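Pab-dependent poly(a)-specific ribonuclease subunit PAN2 (Neurospora crassa, PDB 4CZX) probably shortens mRNA poly(A) tails as the catalytic subunit of the PAN deadenylation complex; this chain is that subunit's N-terminal WD40 beta-propeller domain. Local coordinates at residues L42-Q47 / H309-W314; S53-G56 / R61-A64. All coordinates share one frame; numbering follows the deposited sequence.

In the fold
The two contacts lie with their centres about 11 Å apart on the same side of the chain's centre. Interaction 1 runs between blades, from strand 41-45 of the sheet built by residues 32-66 to strand 310-315 of the sheet that ends the propeller, some 260 residues later in the chain. Interaction 2 stays within the first of these sheets, in the hairpin of strands 50-55 and 60-66. Strand 50-55 of the hairpin lies beside strand 41-45, joined to it by a probable hydrogen bond from L42 N to F54 O. Strand 10-16, from near the N-terminus, pairs with 310-315; the last blade thus takes strands from both chain ends, closing the ring.

Interaction 1 of 2, residues L42-Q47 / H309-W314; sequences LWIGTQ and HNTYVW
T311 reaches out between the ends of L42 and I44, meeting each of them tip to tip. Its CG2 methyl, which stands anti to the backbone N, lies 3.8 Å from CD2 of L42, while its hydroxyl oxygen OG1 is 3.5 Å from CD1 of I44. The isoleucine also leans on the carbon frame of the threonine, with CD1 of I44 3.7 Å from CB of T311. The chi2 of I44 is extended (176°), which carries CD1 out to the side chain of T311. On L42 the CD2 branch does the touching; beyond T311 it comes within 4.2 Å of V313 CG2 in a looser apolar contact. The two strands run nearly antiparallel, at 163°, but their axes stay 10.1 Å apart, so they belong to separate sheets and meet through side chains alone. I44 also packs on V15 and Y17, and L42 on A303, which makes this seam part of the buried interface between the first and last blades. The blades therefore join here through shape and dispersion forces, with a methyl of I44 set even against the T311 hydroxyl, and directional polar bonds hold each blade together internally.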
loop_
_atom_site.group_PDB
_atom_site.type_symbol
_atom_site.label_atom_id
_atom_site.label_comp_id
_atom_site.label_asym_id
_atom_site.label_seq_id
_atom_site.Cartn_x
_atom_site.Cartn_y
_atom_site.Cartn_z
ATOM N N LEU A 42 -32.953 -1.302 4.323
ATOM C CA LEU A 42 -32.601 -1.790 5.656
ATOM C C LEU A 42 -31.106 -1.574 5.873
ATOM O O LEU A 42 -30.280 -1.974 5.037
ATOM C CB LEU A 42 -32.954 -3.267 5.820
ATOM C CG LEU A 42 -32.618 -3.891 7.185
ATOM C CD1 LEU A 42 -33.520 -3.343 8.291
ATOM C CD2 LEU A 42 -32.721 -5.406 7.118
ATOM N N TRP A 43 -30.757 -0.938 6.987
ATOM C CA TRP A 43 -29.361 -0.665 7.317
ATOM C C TRP A 43 -28.831 -1.592 8.408
ATOM O O TRP A 43 -29.520 -1.855 9.402
ATOM C CB TRP A 43 -29.205 0.790 7.751
ATOM C CG TRP A 43 -29.415 1.754 6.604
ATOM C CD1 TRP A 43 -30.605 2.239 6.150
ATOM C CD2 TRP A 43 -28.401 2.317 5.756
ATOM N NE1 TRP A 43 -30.397 3.084 5.079
ATOM C CE2 TRP A 43 -29.053 3.148 4.821
ATOM C CE3 TRP A 43 -27.004 2.207 5.705
ATOM C CZ2 TRP A 43 -28.358 3.868 3.838
ATOM C CZ3 TRP A 43 -26.313 2.922 4.724
ATOM C CH2 TRP A 43 -26.990 3.742 3.811
ATOM N N ILE A 44 -27.606 -2.083 8.212
ATOM C CA ILE A 44 -26.967 -3.023 9.152
ATOM C C ILE A 44 -25.583 -2.510 9.517
ATOM O O ILE A 44 -24.814 -2.123 8.634
ATOM C CB ILE A 44 -26.850 -4.443 8.541
ATOM C CG1 ILE A 44 -28.215 -4.931 8.047
ATOM C CG2 ILE A 44 -26.177 -5.434 9.515
ATOM C CD1 ILE A 44 -28.172 -6.270 7.359
ATOM N N GLY A 45 -25.255 -2.488 10.810
ATOM C CA GLY A 45 -23.936 -2.041 11.222
ATOM C C GLY A 45 -23.031 -3.183 11.672
ATOM O O GLY A 45 -23.528 -4.209 12.133
ATOM N N THR A 46 -21.713 -3.018 11.519
ATOM C CA THR A 46 -20.732 -4.011 12.004
ATOM C C THR A 46 -20.036 -3.559 13.280
ATOM O O THR A 46 -20.116 -2.396 13.674
ATOM C CB THR A 46 -19.599 -4.317 10.955
ATOM O OG1 THR A 46 -18.635 -3.255 10.960
ATOM C CG2 THR A 46 -20.157 -4.515 9.540
ATOM N N GLN A 47 -19.293 -4.481 13.889
ATOM C CA GLN A 47 -18.613 -4.225 15.147
ATOM C C GLN A 47 -17.427 -3.267 14.997
ATOM O O GLN A 47 -16.790 -2.921 15.994
ATOM C CB GLN A 47 -18.136 -5.554 15.768
ATOM C CG GLN A 47 -19.268 -6.535 16.099
ATOM C CD GLN A 47 -20.192 -5.993 17.162
ATOM O OE1 GLN A 47 -19.774 -5.189 17.996
ATOM N NE2 GLN A 47 -21.469 -6.412 17.132
ATOM N N HIS A 309 -24.285 -13.909 12.114
ATOM C CA HIS A 309 -24.114 -12.863 11.086
ATOM C C HIS A 309 -25.251 -12.783 10.048
ATOM O O HIS A 309 -25.132 -12.064 9.053
ATOM C CB HIS A 309 -22.772 -13.024 10.344
ATOM C CG HIS A 309 -21.562 -12.884 11.220
ATOM N ND1 HIS A 309 -20.435 -12.199 10.819
ATOM C CD2 HIS A 309 -21.290 -13.363 12.459
ATOM C CE1 HIS A 309 -19.527 -12.245 11.779
ATOM N NE2 HIS A 309 -20.020 -12.948 12.783
ATOM N N ASN A 310 -26.355 -13.489 10.269
ATOM C CA ASN A 310 -27.468 -13.403 9.326
ATOM C C ASN A 310 -28.429 -12.297 9.691
ATOM O O ASN A 310 -28.694 -12.067 10.866
ATOM C CB ASN A 310 -28.251 -14.713 9.261
ATOM C CG ASN A 310 -27.370 -15.907 9.013
ATOM O OD1 ASN A 310 -26.791 -16.045 7.936
ATOM N ND2 ASN A 310 -27.267 -16.789 10.009
ATOM N N THR A 311 -28.952 -11.607 8.683
ATOM C CA THR A 311 -30.113 -10.751 8.891
ATOM C C THR A 311 -31.229 -11.209 7.965
ATOM O O THR A 311 -31.012 -11.383 6.763
ATOM C CB THR A 311 -29.805 -9.273 8.643
ATOM O OG1 THR A 311 -28.890 -8.813 9.642
ATOM C CG2 THR A 311 -31.082 -8.436 8.724
ATOM N N TYR A 312 -32.410 -11.418 8.547
ATOM C CA TYR A 312 -33.570 -11.948 7.846
ATOM C C TYR A 312 -34.661 -10.901 7.757
ATOM O O TYR A 312 -34.823 -10.091 8.667
ATOM C CB TYR A 312 -34.147 -13.171 8.559
ATOM C CG TYR A 312 -33.176 -14.284 8.854
ATOM C CD1 TYR A 312 -32.396 -14.264 10.001
ATOM C CD2 TYR A 312 -33.065 -15.373 8.006
ATOM C CE1 TYR A 312 -31.516 -15.290 10.287
ATOM C CE2 TYR A 312 -32.190 -16.407 8.282
ATOM C CZ TYR A 312 -31.414 -16.358 9.424
ATOM O OH TYR A 312 -30.532 -17.378 9.701
ATOM N N VAL A 313 -35.421 -10.928 6.670
ATOM C CA VAL A 313 -36.655 -10.155 6.599
ATOM C C VAL A 313 -37.817 -11.118 6.474
ATOM O O VAL A 313 -37.812 -12.000 5.617
ATOM C CB VAL A 313 -36.659 -9.163 5.423
ATOM C CG1 VAL A 313 -38.075 -8.618 5.172
ATOM C CG2 VAL A 313 -35.705 -8.025 5.703
ATOM N N TRP A 314 -38.801 -10.951 7.355
ATOM C CA TRP A 314 -40.006 -11.764 7.351
ATOM C C TRP A 314 -41.220 -10.877 7.123
ATOM O O TRP A 314 -41.187 -9.675 7.401
ATOM C CB TRP A 314 -40.160 -12.533 8.668
ATOM C CG TRP A 314 -39.256 -13.735 8.806
ATOM C CD1 TRP A 314 -37.912 -13.731 9.041
ATOM C CD2 TRP A 314 -39.646 -15.112 8.732
ATOM N NE1 TRP A 314 -37.439 -15.023 9.112
ATOM C CE2 TRP A 314 -38.486 -15.888 8.924
ATOM C CE3 TRP A 314 -40.866 -15.765 8.521
ATOM C CZ2 TRP A 314 -38.509 -17.283 8.908
ATOM C CZ3 TRP A 314 -40.888 -17.150 8.503
ATOM C CH2 TRP A 314 -39.717 -17.893 8.696
#

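Interaction 2 of 2, residues S53-G56 / R61-A64; sequences SFIG and RFTA
S53 stands opposite two residues, F62 and T63, and this marks a beta bulge in the 61-64 strand. The S53 N-H donates to T63 O (2.8 Å, nearly straight at 173°), and F62 N donates to S53 O at 2.9 Å. A water donates to both carbonyls, S53 O and T63 O, and also lies over one face of the F54 ring, toward its rim. The serine hydroxyl sits between its own backbone N and carbonyl carbon (chi1 70°), which turns OG across to within 2.8 Å of T63 OG1. The same oxygen approaches the F62 ring at its edge, near the ring plane, 3.4 Å from CD2 of F62. I55 crosses F62 at a slant, with CG1 of I55 3.7 Å from F62 CB, and the CG2 methyl of T63 lies over one face of that ring, toward its rim. F54 and R61 form a non-hydrogen-bonded pair in which the CD2 side of the phenyl ring rests 3.7 Å from R61 CA; the ring meets the R61 backbone and CB, not the guanidinium. F54 also meets Y17 edge-to-face and packs on I44. Without the phenyl ring of F54, as with an alanine in its place, Y17 would probably lose its edge-to-face partner and a gap open beside I44 and the R61 backbone. The contact thus pairs a polar, water-bridged centre at S53 with an apolar flank of rings and methyls, and strand 60-66, outermost in this chain's sheet, meets another protein chain through R61, F62, T63 and backbone hydrogen bonds of A64.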
loop_
_atom_site.group_PDB
_atom_site.type_symbol
_atom_site.label_atom_id
_atom_site.label_comp_id
_atom_site.label_asym_id
_atom_site.label_seq_id
_atom_site.Cartn_x
_atom_site.Cartn_y
_atom_site.Cartn_z
ATOM N N SER A 53 -26.304 -1.011 3.416
ATOM C CA SER A 53 -27.725 -0.824 3.122
ATOM C C SER A 53 -28.195 -1.850 2.096
ATOM O O SER A 53 -27.441 -2.237 1.189
ATOM C CB SER A 53 -28.003 0.594 2.616
ATOM O OG SER A 53 -27.466 0.801 1.320
ATOM N N PHE A 54 -29.446 -2.282 2.248
ATOM C CA PHE A 54 -30.034 -3.342 1.427
ATOM C C PHE A 54 -31.478 -3.017 1.027
ATOM O O PHE A 54 -32.263 -2.534 1.853
ATOM C CB PHE A 54 -29.965 -4.667 2.185
ATOM C CG PHE A 54 -28.562 -5.057 2.576
ATOM C CD1 PHE A 54 -28.019 -4.636 3.781
ATOM C CD2 PHE A 54 -27.780 -5.823 1.723
ATOM C CE1 PHE A 54 -26.723 -4.980 4.137
ATOM C CE2 PHE A 54 -26.476 -6.172 2.071
ATOM C CZ PHE A 54 -25.952 -5.749 3.281
ATOM N N ILE A 55 -31.823 -3.287 -0.237
ATOM C CA ILE A 55 -33.107 -2.866 -0.809
ATOM C C ILE A 55 -34.163 -3.948 -0.814
ATOM O O ILE A 55 -33.917 -5.068 -1.267
ATOM C CB ILE A 55 -32.965 -2.407 -2.290
ATOM C CG1 ILE A 55 -31.831 -1.399 -2.458
ATOM C CG2 ILE A 55 -34.287 -1.851 -2.819
ATOM C CD1 ILE A 55 -31.372 -1.260 -3.903
ATOM N N GLY A 56 -35.350 -3.601 -0.331
ATOM C CA GLY A 56 -36.509 -4.452 -0.506
ATOM C C GLY A 56 -36.474 -5.694 0.348
ATOM O O GLY A 56 -35.544 -5.903 1.126
ATOM N N ARG A 61 -28.194 -5.801 -2.219
ATOM C CA ARG A 61 -27.188 -4.856 -1.747
ATOM C C ARG A 61 -27.306 -3.486 -2.422
ATOM O O ARG A 61 -27.472 -3.402 -3.637
ATOM C CB ARG A 61 -25.791 -5.433 -1.972
ATOM C CG ARG A 61 -24.693 -4.406 -1.851
ATOM C CD ARG A 61 -23.988 -4.224 -3.181
ATOM N NE ARG A 61 -22.758 -5.007 -3.236
ATOM C CZ ARG A 61 -21.991 -5.119 -4.316
ATOM N NH1 ARG A 61 -22.336 -4.499 -5.439
ATOM N NH2 ARG A 61 -20.882 -5.850 -4.269
ATOM N N PHE A 62 -27.213 -2.408 -1.647
ATOM C CA PHE A 62 -27.262 -1.075 -2.251
ATOM C C PHE A 62 -25.925 -0.371 -2.069
ATOM O O PHE A 62 -25.100 -0.380 -2.973
ATOM C CB PHE A 62 -28.403 -0.228 -1.663
ATOM C CG PHE A 62 -28.507 1.151 -2.276
ATOM C CD1 PHE A 62 -28.524 1.310 -3.653
ATOM C CD2 PHE A 62 -28.571 2.282 -1.478
ATOM C CE1 PHE A 62 -28.605 2.570 -4.228
ATOM C CE2 PHE A 62 -28.653 3.551 -2.048
ATOM C CZ PHE A 62 -28.664 3.691 -3.422
ATOM N N THR A 63 -25.703 0.226 -0.901
ATOM C CA THR A 63 -24.437 0.897 -0.639
ATOM C C THR A 63 -23.795 0.362 0.631
ATOM O O THR A 63 -24.442 -0.310 1.435
ATOM C CB THR A 63 -24.600 2.422 -0.503
ATOM O OG1 THR A 63 -25.600 2.707 0.482
ATOM C CG2 THR A 63 -25.002 3.064 -1.856
ATOM N N ALA A 64 -22.511 0.654 0.805
ATOM C CA ALA A 64 -21.804 0.226 2.005
ATOM C C ALA A 64 -20.553 1.062 2.176
ATOM O O ALA A 64 -19.827 1.314 1.204
ATOM C CB ALA A 64 -21.467 -1.265 1.938
HETATM O O HOH W 1 -24.651 -3.128 1.209
#